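Local coordinates for 1-deoxy-D-xylulose 5-phosphate reductoisomerase (Moraxella catarrhalis, PDB 4ZQG) that catalyses the NADPH-dependent rearrangement and reduction of 1-deoxy-D-xylulose 5-phosphate to 2-C-methyl-D-erythritol 4-phosphate in the MEP pathway of isoprenoid synthesis, and is inhibited by fosmidomycin, at the NAD/FOM site. Coordinates in Å, arbitrary orientation; residue numbers count along the deposited sequence, not the author numbering.

The NAD/FOM site. Residues 13, 15-18, 41, 104-106, 109, 127-130, 154, 156, 216, 218-219, 222, 226, 231, 235, 280. With NAD (nicotinamide-adenine-dinucleotide), chain B; FOM (3-[formyl(hydroxy)amino]propylphosphonic acid), chain C; MG (magnesium ion), chain D.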
# COMPACT_ATOMS: atom_id res chain seq x y z
N GLY A 13 20.41 -22.48 4.10
CA GLY A 13 19.76 -22.84 2.83
C GLY A 13 20.28 -21.97 1.72
O GLY A 13 19.56 -21.64 0.80
N THR A 15 22.09 -22.37 -0.91
CA THR A 15 22.28 -22.92 -2.26
C THR A 15 21.02 -22.97 -3.05
O THR A 15 21.07 -23.23 -4.22
CB THR A 15 22.85 -24.36 -2.23
OG1 THR A 15 22.05 -25.21 -1.37
CG2 THR A 15 24.28 -24.36 -1.73
N GLY A 16 19.88 -22.75 -2.41
CA GLY A 16 18.62 -22.82 -3.13
C GLY A 16 18.22 -21.50 -3.77
O GLY A 16 19.02 -20.55 -3.85
N SER A 17 16.97 -21.44 -4.19
CA SER A 17 16.43 -20.31 -4.94
C SER A 17 16.51 -19.02 -4.11
O SER A 17 17.06 -18.00 -4.53
CB SER A 17 14.97 -20.65 -5.26
OG SER A 17 14.54 -19.91 -6.36
N ILE A 18 15.99 -19.12 -2.88
CA ILE A 18 15.98 -18.03 -1.95
C ILE A 18 17.43 -17.61 -1.70
O ILE A 18 17.77 -16.42 -1.73
CB ILE A 18 15.20 -18.43 -0.65
CG1 ILE A 18 13.72 -18.54 -0.93
CG2 ILE A 18 15.41 -17.43 0.46
CD1 ILE A 18 13.03 -17.23 -1.29
N PHE A 41 22.59 -28.59 1.61
CA PHE A 41 22.42 -29.99 1.94
C PHE A 41 23.14 -30.86 0.93
O PHE A 41 24.03 -31.59 1.30
CB PHE A 41 20.93 -30.35 2.05
CG PHE A 41 20.64 -31.68 2.73
CD1 PHE A 41 20.20 -32.77 1.98
CD2 PHE A 41 20.78 -31.82 4.12
CE1 PHE A 41 19.92 -33.98 2.60
CE2 PHE A 41 20.49 -33.03 4.74
CZ PHE A 41 20.05 -34.10 3.98
N ALA A 104 16.15 -20.27 5.22
CA ALA A 104 15.65 -20.71 3.89
C ALA A 104 15.80 -22.17 3.62
O ALA A 104 15.86 -22.54 2.47
CB ALA A 104 16.30 -19.92 2.76
N ILE A 105 15.84 -22.98 4.67
CA ILE A 105 15.80 -24.42 4.52
C ILE A 105 14.39 -24.77 4.17
O ILE A 105 13.52 -24.31 4.83
CB ILE A 105 16.07 -25.19 5.83
CG1 ILE A 105 17.44 -24.86 6.48
CG2 ILE A 105 15.96 -26.69 5.60
CD1 ILE A 105 18.51 -24.49 5.51
N VAL A 106 14.14 -25.61 3.19
CA VAL A 106 12.76 -25.99 2.86
C VAL A 106 12.21 -27.05 3.81
O VAL A 106 12.93 -27.90 4.32
CB VAL A 106 12.63 -26.48 1.40
CG1 VAL A 106 13.38 -27.78 1.18
CG2 VAL A 106 11.17 -26.69 1.02
N ALA A 109 12.58 -29.75 7.70
CA ALA A 109 14.00 -29.77 7.97
C ALA A 109 14.53 -28.43 8.53
O ALA A 109 15.57 -28.40 9.15
CB ALA A 109 14.76 -30.17 6.71
N ALA A 127 11.89 -17.34 5.29
CA ALA A 127 11.37 -17.76 4.00
C ALA A 127 10.62 -19.01 4.29
O ALA A 127 9.48 -19.21 3.91
CB ALA A 127 12.51 -18.04 3.03
N ASN A 128 11.32 -19.87 4.98
CA ASN A 128 10.87 -21.18 5.42
C ASN A 128 9.54 -21.15 6.20
O ASN A 128 9.52 -21.03 7.44
CB ASN A 128 11.99 -21.74 6.27
CG ASN A 128 11.64 -23.03 6.89
OD1 ASN A 128 11.95 -23.25 8.06
ND2 ASN A 128 11.00 -23.90 6.12
N LYS A 129 8.46 -21.29 5.45
CA LYS A 129 7.08 -21.15 6.00
C LYS A 129 6.61 -22.41 6.73
O LYS A 129 5.83 -22.32 7.68
CB LYS A 129 6.07 -20.80 4.89
CG LYS A 129 5.95 -21.90 3.83
CD LYS A 129 5.10 -21.47 2.66
CE LYS A 129 5.68 -20.26 1.98
NZ LYS A 129 5.11 -20.15 0.60
N GLU A 130 7.10 -23.58 6.30
CA GLU A 130 6.83 -24.80 7.01
C GLU A 130 7.22 -24.72 8.50
O GLU A 130 6.61 -25.35 9.34
CB GLU A 130 7.48 -25.99 6.29
CG GLU A 130 7.02 -26.16 4.82
CD GLU A 130 7.87 -25.38 3.78
OE1 GLU A 130 8.60 -24.43 4.15
OE2 GLU A 130 7.81 -25.70 2.56
N ASP A 154 8.75 -14.20 2.71
CA ASP A 154 7.68 -14.64 1.83
C ASP A 154 6.94 -13.38 1.27
O ASP A 154 6.64 -12.43 2.00
CB ASP A 154 6.74 -15.59 2.58
CG ASP A 154 5.99 -16.49 1.62
OD1 ASP A 154 6.04 -16.15 0.44
OD2 ASP A 154 5.40 -17.52 2.01
N GLU A 156 3.90 -12.46 -0.03
CA GLU A 156 2.63 -12.06 0.53
C GLU A 156 2.79 -11.51 1.94
O GLU A 156 2.25 -10.46 2.26
CB GLU A 156 1.64 -13.21 0.52
CG GLU A 156 1.41 -13.79 -0.88
CD GLU A 156 2.49 -14.75 -1.33
OE1 GLU A 156 2.40 -15.30 -2.45
OE2 GLU A 156 3.42 -14.93 -0.54
N TRP A 216 7.00 -17.01 -11.68
CA TRP A 216 8.01 -17.17 -10.64
C TRP A 216 8.96 -18.31 -10.98
O TRP A 216 8.52 -19.29 -11.58
CB TRP A 216 7.33 -17.55 -9.33
CG TRP A 216 6.58 -16.54 -8.63
CD1 TRP A 216 5.22 -16.44 -8.55
CD2 TRP A 216 7.11 -15.49 -7.83
NE1 TRP A 216 4.87 -15.38 -7.75
CE2 TRP A 216 6.01 -14.78 -7.30
CE3 TRP A 216 8.40 -15.07 -7.52
CZ2 TRP A 216 6.17 -13.68 -6.48
CZ3 TRP A 216 8.56 -13.97 -6.71
CH2 TRP A 216 7.45 -13.29 -6.19
N MET A 218 11.28 -20.83 -8.73
CA MET A 218 11.42 -21.20 -7.33
C MET A 218 11.90 -22.62 -7.19
O MET A 218 12.12 -23.31 -8.20
CB MET A 218 10.06 -21.07 -6.65
CG MET A 218 9.36 -19.74 -6.91
SD MET A 218 7.67 -19.78 -6.30
CE MET A 218 6.83 -20.67 -7.61
N GLY A 219 12.06 -23.07 -5.94
CA GLY A 219 12.36 -24.46 -5.68
C GLY A 219 11.23 -25.35 -6.20
O GLY A 219 10.18 -24.87 -6.64
N ILE A 222 7.60 -25.60 -3.28
CA ILE A 222 6.79 -24.42 -3.39
C ILE A 222 6.24 -24.35 -4.80
O ILE A 222 5.10 -24.01 -4.99
CB ILE A 222 7.55 -23.13 -2.94
CG1 ILE A 222 6.56 -22.06 -2.54
CG2 ILE A 222 8.44 -22.57 -4.02
CD1 ILE A 222 7.17 -20.80 -1.95
N SER A 226 2.14 -24.34 -5.40
CA SER A 226 1.47 -23.26 -6.09
C SER A 226 0.48 -23.83 -7.11
O SER A 226 -0.65 -23.39 -7.19
CB SER A 226 2.49 -22.33 -6.72
OG SER A 226 1.83 -21.44 -7.57
N ASN A 231 0.08 -23.90 -1.44
CA ASN A 231 1.00 -22.83 -1.03
C ASN A 231 0.25 -21.68 -0.33
O ASN A 231 0.72 -21.14 0.68
CB ASN A 231 1.79 -22.30 -2.22
CG ASN A 231 2.80 -21.22 -1.81
OD1 ASN A 231 3.64 -21.41 -0.93
ND2 ASN A 231 2.66 -20.04 -2.42
N GLU A 235 0.43 -20.49 3.52
CA GLU A 235 0.62 -19.08 3.71
C GLU A 235 -0.46 -18.51 4.63
O GLU A 235 -0.19 -17.65 5.47
CB GLU A 235 0.67 -18.38 2.36
CG GLU A 235 2.06 -18.55 1.75
CD GLU A 235 2.17 -17.98 0.39
OE1 GLU A 235 1.19 -17.42 -0.13
OE2 GLU A 235 3.25 -18.12 -0.15
N MET A 280 11.78 -12.26 -5.84
CA MET A 280 11.99 -12.29 -4.40
C MET A 280 13.09 -11.38 -3.89
O MET A 280 13.24 -11.25 -2.69
CB MET A 280 12.30 -13.71 -3.94
CG MET A 280 11.14 -14.68 -4.07
SD MET A 280 9.66 -14.20 -3.15
CE MET A 280 10.22 -14.18 -1.46
PA NAD B . 15.07 -24.87 -2.59
O1A NAD B . 14.51 -26.25 -2.73
O2A NAD B . 15.47 -24.06 -3.81
O5B NAD B . 16.27 -24.81 -1.52
C5B NAD B . 16.19 -25.34 -0.20
C4B NAD B . 17.49 -25.09 0.58
O4B NAD B . 17.39 -25.83 1.81
C3B NAD B . 18.75 -25.58 -0.15
O3B NAD B . 19.87 -24.72 0.08
C2B NAD B . 19.00 -26.95 0.46
O2B NAD B . 20.39 -27.26 0.60
C1B NAD B . 18.36 -26.88 1.84
N9A NAD B . 17.75 -28.19 2.22
C8A NAD B . 16.91 -28.92 1.46
N7A NAD B . 16.55 -30.07 2.09
C5A NAD B . 17.16 -30.08 3.28
C6A NAD B . 17.18 -31.05 4.40
N6A NAD B . 16.44 -32.20 4.34
N1A NAD B . 17.95 -30.70 5.45
C2A NAD B . 18.69 -29.55 5.48
N3A NAD B . 18.73 -28.63 4.48
C4A NAD B . 17.97 -28.86 3.37
O3 NAD B . 13.96 -24.05 -1.75
PN NAD B . 13.36 -22.58 -1.99
O1N NAD B . 12.42 -22.72 -3.17
O2N NAD B . 14.50 -21.59 -1.91
O5D NAD B . 12.49 -22.50 -0.64
C5D NAD B . 13.08 -22.14 0.61
C4D NAD B . 11.98 -21.78 1.62
O4D NAD B . 11.47 -20.47 1.40
C3D NAD B . 10.80 -22.73 1.49
O3D NAD B . 10.29 -22.94 2.80
C2D NAD B . 9.83 -22.01 0.59
O2D NAD B . 8.49 -22.47 0.79
C1D NAD B . 10.09 -20.55 0.98
N1N NAD B . 9.82 -19.61 -0.12
C2N NAD B . 10.52 -19.68 -1.29
C3N NAD B . 10.23 -18.81 -2.35
C7N NAD B . 11.00 -18.83 -3.65
O7N NAD B . 10.92 -17.89 -4.42
N7N NAD B . 11.77 -19.87 -3.96
C4N NAD B . 9.23 -17.87 -2.19
C5N NAD B . 8.56 -17.82 -0.99
C6N NAD B . 8.86 -18.69 0.04
O2 FOM C . 4.94 -18.01 -2.63
N1 FOM C . 5.40 -17.20 -3.65
C1 FOM C . 5.94 -16.08 -3.42
O1 FOM C . 6.06 -15.66 -2.28
C2 FOM C . 5.15 -17.72 -5.00
C3 FOM C . 3.62 -17.74 -4.97
C4 FOM C . 3.05 -18.44 -6.17
PA1 FOM C . 1.29 -18.48 -5.86
OP1 FOM C . 0.79 -16.97 -5.87
OP2 FOM C . 1.05 -18.92 -4.48
OP3 FOM C . 0.44 -19.39 -6.90
MG MG D . 4.59 -16.68 -1.01
O HOH W 1 17.08 -21.41 -0.82
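Three partners meet at Glu235 OE2: it binds MG at 2.1 Å, accepts from Lys129 NZ on its anti lone pair, and takes a weak bond from Asn231 ND2. In this reductoisomerase active site, beside a Rossmann-type dinucleotide fold, the inhibitor fosmidomycin (FOM) chelates MG through formyl oxygen O1 and N-hydroxyl oxygen O2 of its retro-hydroxamate, while Asp154 OD1 and Glu156 OE2 (2.2 Å from MG) add carboxylates suited to a hard cation. The Lys129 chain bends at chi3 (59°), bringing NZ to Asp154 OD2 in a salt bridge and to the carbonyl lone pair of Asn231 OD1; the positive charge it probably carries would offset the crowded carboxylates. Asn231 is thereby fixed in rotation, with ND2 directed at phosphonate OP2, 2.9 Å away and almost in the amide plane, and at FOM O2. Ser226 OG, anti to its backbone N (chi1 170°), donates to phosphonate OP3 at 2.6 Å. Trp216 lays its five-membered ring against FOM C2, a flat lid for the propyl chain. Ile18 CD1 and Ile222 CD1 press on opposite faces of the nicotinamide, methyl tips that sandwich the ring and fix its position and tilt beside fosmidomycin. In the glycine-rich loop and first helix turn, Ser17 N and Ile18 N point nearly straight at diphosphate oxygens O2A and O2N (3.0 Å from Ile18 N), where the helix amino end should favour negative charge. Phe41 N holds the adenosine ribose 2'-hydroxyl O2B at 2.8 Å, and its ring stacks on adenine, tilted 23°, opposite Ile105 CG2.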